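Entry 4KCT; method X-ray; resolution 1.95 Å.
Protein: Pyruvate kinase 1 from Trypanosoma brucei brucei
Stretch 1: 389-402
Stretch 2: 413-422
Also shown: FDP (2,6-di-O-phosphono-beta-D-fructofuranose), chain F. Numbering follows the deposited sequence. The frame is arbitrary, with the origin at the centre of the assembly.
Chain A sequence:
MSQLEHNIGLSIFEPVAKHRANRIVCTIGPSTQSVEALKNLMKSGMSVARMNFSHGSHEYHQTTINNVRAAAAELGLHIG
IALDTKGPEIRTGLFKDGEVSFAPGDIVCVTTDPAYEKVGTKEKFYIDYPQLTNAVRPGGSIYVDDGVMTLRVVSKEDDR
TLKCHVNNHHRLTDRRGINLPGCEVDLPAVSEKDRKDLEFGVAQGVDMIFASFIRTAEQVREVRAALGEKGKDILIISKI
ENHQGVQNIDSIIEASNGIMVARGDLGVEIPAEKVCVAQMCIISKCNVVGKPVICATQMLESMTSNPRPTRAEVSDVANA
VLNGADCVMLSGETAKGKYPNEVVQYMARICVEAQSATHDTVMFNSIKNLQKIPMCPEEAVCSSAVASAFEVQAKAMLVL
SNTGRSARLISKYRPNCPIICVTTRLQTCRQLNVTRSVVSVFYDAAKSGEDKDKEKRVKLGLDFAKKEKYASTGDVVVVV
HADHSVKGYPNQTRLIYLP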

# COMPACT_ATOMS: atom_id res chain seq x y z
N ALA A 389 12.61 18.24 -1.56
CA ALA A 389 13.03 18.39 -2.97
C ALA A 389 12.00 17.81 -3.93
O ALA A 389 11.66 18.42 -4.97
CB ALA A 389 14.39 17.71 -3.19
N PHE A 390 11.48 16.64 -3.61
CA PHE A 390 10.39 16.11 -4.41
C PHE A 390 9.16 17.03 -4.34
O PHE A 390 8.52 17.25 -5.36
CB PHE A 390 10.02 14.68 -3.95
CG PHE A 390 11.01 13.64 -4.40
CD1 PHE A 390 11.23 13.41 -5.78
CD2 PHE A 390 11.70 12.88 -3.48
CE1 PHE A 390 12.05 12.35 -6.20
CE2 PHE A 390 12.60 11.88 -3.90
CZ PHE A 390 12.77 11.62 -5.26
N GLU A 391 8.78 17.48 -3.14
CA GLU A 391 7.52 18.27 -3.02
C GLU A 391 7.57 19.56 -3.84
O GLU A 391 6.55 20.01 -4.36
CB GLU A 391 7.18 18.63 -1.58
CG GLU A 391 7.31 17.51 -0.57
CD GLU A 391 6.25 16.45 -0.72
OE1 GLU A 391 6.12 15.63 0.21
OE2 GLU A 391 5.56 16.43 -1.78
N VAL A 392 8.74 20.19 -3.88
CA VAL A 392 8.87 21.46 -4.63
C VAL A 392 9.44 21.32 -6.00
O VAL A 392 9.64 22.33 -6.68
CB VAL A 392 9.69 22.55 -3.92
CG1 VAL A 392 9.03 23.00 -2.66
CG2 VAL A 392 11.15 22.13 -3.73
N GLN A 393 9.77 20.10 -6.41
CA GLN A 393 10.45 19.83 -7.67
C GLN A 393 11.75 20.63 -7.74
O GLN A 393 12.08 21.24 -8.78
CB GLN A 393 9.52 20.16 -8.88
CG GLN A 393 8.25 19.31 -8.90
CD GLN A 393 7.33 19.64 -10.08
OE1 GLN A 393 7.25 20.77 -10.53
NE2 GLN A 393 6.54 18.67 -10.48
N ALA A 394 12.53 20.58 -6.65
CA ALA A 394 13.82 21.27 -6.63
C ALA A 394 14.67 20.78 -7.80
O ALA A 394 14.69 19.59 -8.09
CB ALA A 394 14.54 21.00 -5.32
N LYS A 395 15.46 21.68 -8.40
CA LYS A 395 16.38 21.26 -9.48
C LYS A 395 17.75 20.82 -8.97
O LYS A 395 18.50 20.13 -9.68
CB LYS A 395 16.51 22.37 -10.53
CG LYS A 395 15.21 22.59 -11.29
CD LYS A 395 15.43 23.28 -12.61
CE LYS A 395 14.12 23.36 -13.37
NZ LYS A 395 14.15 24.48 -14.35
N ALA A 396 18.06 21.17 -7.73
CA ALA A 396 19.27 20.67 -7.10
C ALA A 396 19.15 20.67 -5.60
O ALA A 396 18.35 21.41 -5.02
CB ALA A 396 20.50 21.51 -7.54
N MET A 397 20.04 19.93 -4.96
CA MET A 397 20.25 20.05 -3.54
C MET A 397 21.69 20.46 -3.34
O MET A 397 22.53 20.23 -4.21
CB MET A 397 19.98 18.71 -2.86
CG MET A 397 18.55 18.19 -3.11
SD MET A 397 18.25 16.63 -2.23
CE MET A 397 18.28 17.19 -0.51
N LEU A 398 21.97 21.06 -2.19
CA LEU A 398 23.31 21.52 -1.87
C LEU A 398 23.58 21.09 -0.43
O LEU A 398 22.73 21.30 0.44
CB LEU A 398 23.34 23.06 -1.98
CG LEU A 398 24.58 23.82 -1.49
CD1 LEU A 398 25.81 23.30 -2.19
CD2 LEU A 398 24.38 25.30 -1.83
N VAL A 399 24.72 20.43 -0.19
CA VAL A 399 25.07 19.98 1.16
C VAL A 399 26.53 20.33 1.45
O VAL A 399 27.38 20.25 0.56
CB VAL A 399 24.84 18.44 1.33
CG1 VAL A 399 25.67 17.63 0.31
CG2 VAL A 399 25.13 17.98 2.78
N LEU A 400 26.79 20.84 2.66
CA LEU A 400 28.19 21.01 3.13
C LEU A 400 28.66 19.73 3.80
O LEU A 400 27.99 19.22 4.71
CB LEU A 400 28.28 22.18 4.12
CG LEU A 400 28.43 23.58 3.50
CD1 LEU A 400 27.43 23.78 2.37
CD2 LEU A 400 28.26 24.67 4.57
N SER A 401 29.72 19.13 3.26
CA SER A 401 30.23 17.90 3.86
C SER A 401 31.73 17.89 3.78
O SER A 401 32.29 18.13 2.73
CB SER A 401 29.67 16.65 3.15
OG SER A 401 30.08 15.48 3.84
N ASN A 402 32.38 17.68 4.92
CA ASN A 402 33.83 17.65 4.95
C ASN A 402 34.38 16.23 4.83
O ASN A 402 35.38 16.01 4.12
CB ASN A 402 34.34 18.32 6.23
CG ASN A 402 33.80 19.73 6.38
OD1 ASN A 402 33.88 20.54 5.44
ND2 ASN A 402 33.12 19.99 7.49
N TYR A 413 18.91 8.56 0.02
CA TYR A 413 17.46 8.71 -0.19
C TYR A 413 17.08 9.01 -1.64
O TYR A 413 15.90 9.12 -1.97
CB TYR A 413 16.86 9.75 0.78
CG TYR A 413 16.81 9.21 2.19
CD1 TYR A 413 15.82 8.28 2.56
CD2 TYR A 413 17.92 9.34 3.03
CE1 TYR A 413 15.82 7.68 3.82
CE2 TYR A 413 17.96 8.68 4.27
CZ TYR A 413 16.92 7.84 4.64
OH TYR A 413 16.98 7.16 5.84
N ARG A 414 18.07 8.93 -2.52
CA ARG A 414 17.80 8.81 -3.96
C ARG A 414 16.94 9.99 -4.50
O ARG A 414 15.87 9.76 -5.07
CB ARG A 414 17.11 7.47 -4.25
CG ARG A 414 18.01 6.21 -4.02
CD ARG A 414 19.45 6.48 -4.39
NE ARG A 414 20.21 5.26 -4.74
CZ ARG A 414 21.52 5.10 -4.52
NH1 ARG A 414 22.17 4.06 -5.05
NH2 ARG A 414 22.22 6.07 -3.91
N PRO A 415 17.37 11.23 -4.28
CA PRO A 415 16.68 12.32 -4.97
C PRO A 415 16.77 12.16 -6.50
O PRO A 415 17.63 11.40 -7.00
CB PRO A 415 17.47 13.58 -4.53
CG PRO A 415 18.84 13.07 -4.18
CD PRO A 415 18.58 11.69 -3.57
N ASN A 416 15.92 12.88 -7.25
CA ASN A 416 15.98 12.78 -8.70
C ASN A 416 16.82 13.92 -9.33
O ASN A 416 16.82 14.09 -10.54
CB ASN A 416 14.58 12.71 -9.32
CG ASN A 416 13.81 13.99 -9.12
OD1 ASN A 416 14.39 15.00 -8.71
ND2 ASN A 416 12.54 14.01 -9.54
N CYS A 417 17.46 14.73 -8.49
CA CYS A 417 18.23 15.90 -8.98
C CYS A 417 19.68 15.75 -8.55
O CYS A 417 19.96 14.95 -7.68
CB CYS A 417 17.66 17.21 -8.40
SG CYS A 417 17.59 17.23 -6.58
N PRO A 418 20.58 16.64 -9.03
CA PRO A 418 21.96 16.61 -8.59
C PRO A 418 22.11 17.00 -7.10
O PRO A 418 21.30 17.80 -6.56
CB PRO A 418 22.64 17.68 -9.46
CG PRO A 418 21.78 17.76 -10.68
CD PRO A 418 20.38 17.55 -10.18
N ILE A 419 23.07 16.39 -6.44
CA ILE A 419 23.44 16.79 -5.08
C ILE A 419 24.80 17.48 -5.15
O ILE A 419 25.84 16.83 -5.32
CB ILE A 419 23.60 15.58 -4.18
CG1 ILE A 419 22.32 14.73 -4.17
CG2 ILE A 419 24.03 16.00 -2.76
CD1 ILE A 419 22.55 13.38 -3.51
N ILE A 420 24.79 18.81 -5.07
CA ILE A 420 26.03 19.56 -5.03
C ILE A 420 26.61 19.51 -3.63
O ILE A 420 25.95 19.87 -2.67
CB ILE A 420 25.78 21.03 -5.41
CG1 ILE A 420 25.19 21.10 -6.84
CG2 ILE A 420 27.07 21.84 -5.30
CD1 ILE A 420 24.64 22.46 -7.20
N CYS A 421 27.84 19.00 -3.50
CA CYS A 421 28.48 18.93 -2.22
C CYS A 421 29.66 19.91 -2.20
O CYS A 421 30.62 19.76 -3.00
CB CYS A 421 28.98 17.52 -1.94
SG CYS A 421 29.97 17.40 -0.42
N VAL A 422 29.60 20.89 -1.32
CA VAL A 422 30.75 21.76 -1.07
C VAL A 422 31.57 21.20 0.08
O VAL A 422 31.04 20.98 1.20
CB VAL A 422 30.33 23.21 -0.75
CG1 VAL A 422 31.57 24.07 -0.51
CG2 VAL A 422 29.51 23.78 -1.91
P1 FDP F . 30.96 22.74 9.28
O1P FDP F . 29.98 23.81 8.86
O2P FDP F . 32.07 22.56 8.28
O3P FDP F . 31.40 22.79 10.73
O1 FDP F . 29.97 20.93 12.00
C1 FDP F . 28.85 21.40 11.23
C2 FDP F . 28.96 20.85 9.82
O2 FDP F . 30.16 21.32 9.13
C3 FDP F . 27.73 21.14 8.97
O3 FDP F . 27.69 22.50 8.53
C4 FDP F . 27.96 20.19 7.81
O4 FDP F . 26.79 19.98 7.01
C5 FDP F . 28.40 18.94 8.55
O5 FDP F . 28.98 19.41 9.82
C6 FDP F . 29.41 18.15 7.73
O6 FDP F . 29.54 16.85 8.32
P2 FDP F . 30.28 15.68 7.49
O4P FDP F . 29.36 15.41 6.29
O5P FDP F . 31.60 16.28 7.14
O6P FDP F . 30.34 14.52 8.46
O HOH W 1 13.52 17.04 -7.14
O HOH W 2 32.17 21.92 3.74

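The two stretches meet mainly as neighbouring parallel strands, paired from Met-397 with Ile-419 to Leu-400 with Val-422, after a looser contact between a helix end and a loop. At Arg-414 the contact is through the backbone: its O lies 3.6 Å from Phe-390 CZ, at the ring edge. Pro-415 packs its CB 3.9 Å from Met-397 SD, an apolar contact. Water 1 sits between the stretches, its O 2.7 Å from Asn-416 OD1 and 3.0 Å from Ala-394 O, within hydrogen-bonding reach of both. Cys-417 points toward stretch 1, and its SG sits 3.7 Å from Met-397 CG.

The hydrogen-bond ladder starts at Pro-418, whose O accepts from Met-397 N (2.9 Å). Proline has no N-H to give, but its carbonyl is free to bond. Ile-419 makes no backbone hydrogen bond to stretch 1; its CG2 packs against Val-399 CG1 at 3.8 Å. Ile-420 uses both backbone groups: its N donates to Met-397 O (2.8 Å) and its O accepts from Val-399 N (2.8 Å). On the face shared with Leu-398 and Leu-400, its CG2 meets Leu-398 CD1 at 3.7 Å. Cys-421 returns to the Met-397 and Val-399 face, with its CB 4.0 Å from Val-399 CG1. Val-422 repeats the pattern of Ile-420. Its N donates to Val-399 O (3.0 Å), and its O accepts from Ser-401 N (3.1 Å).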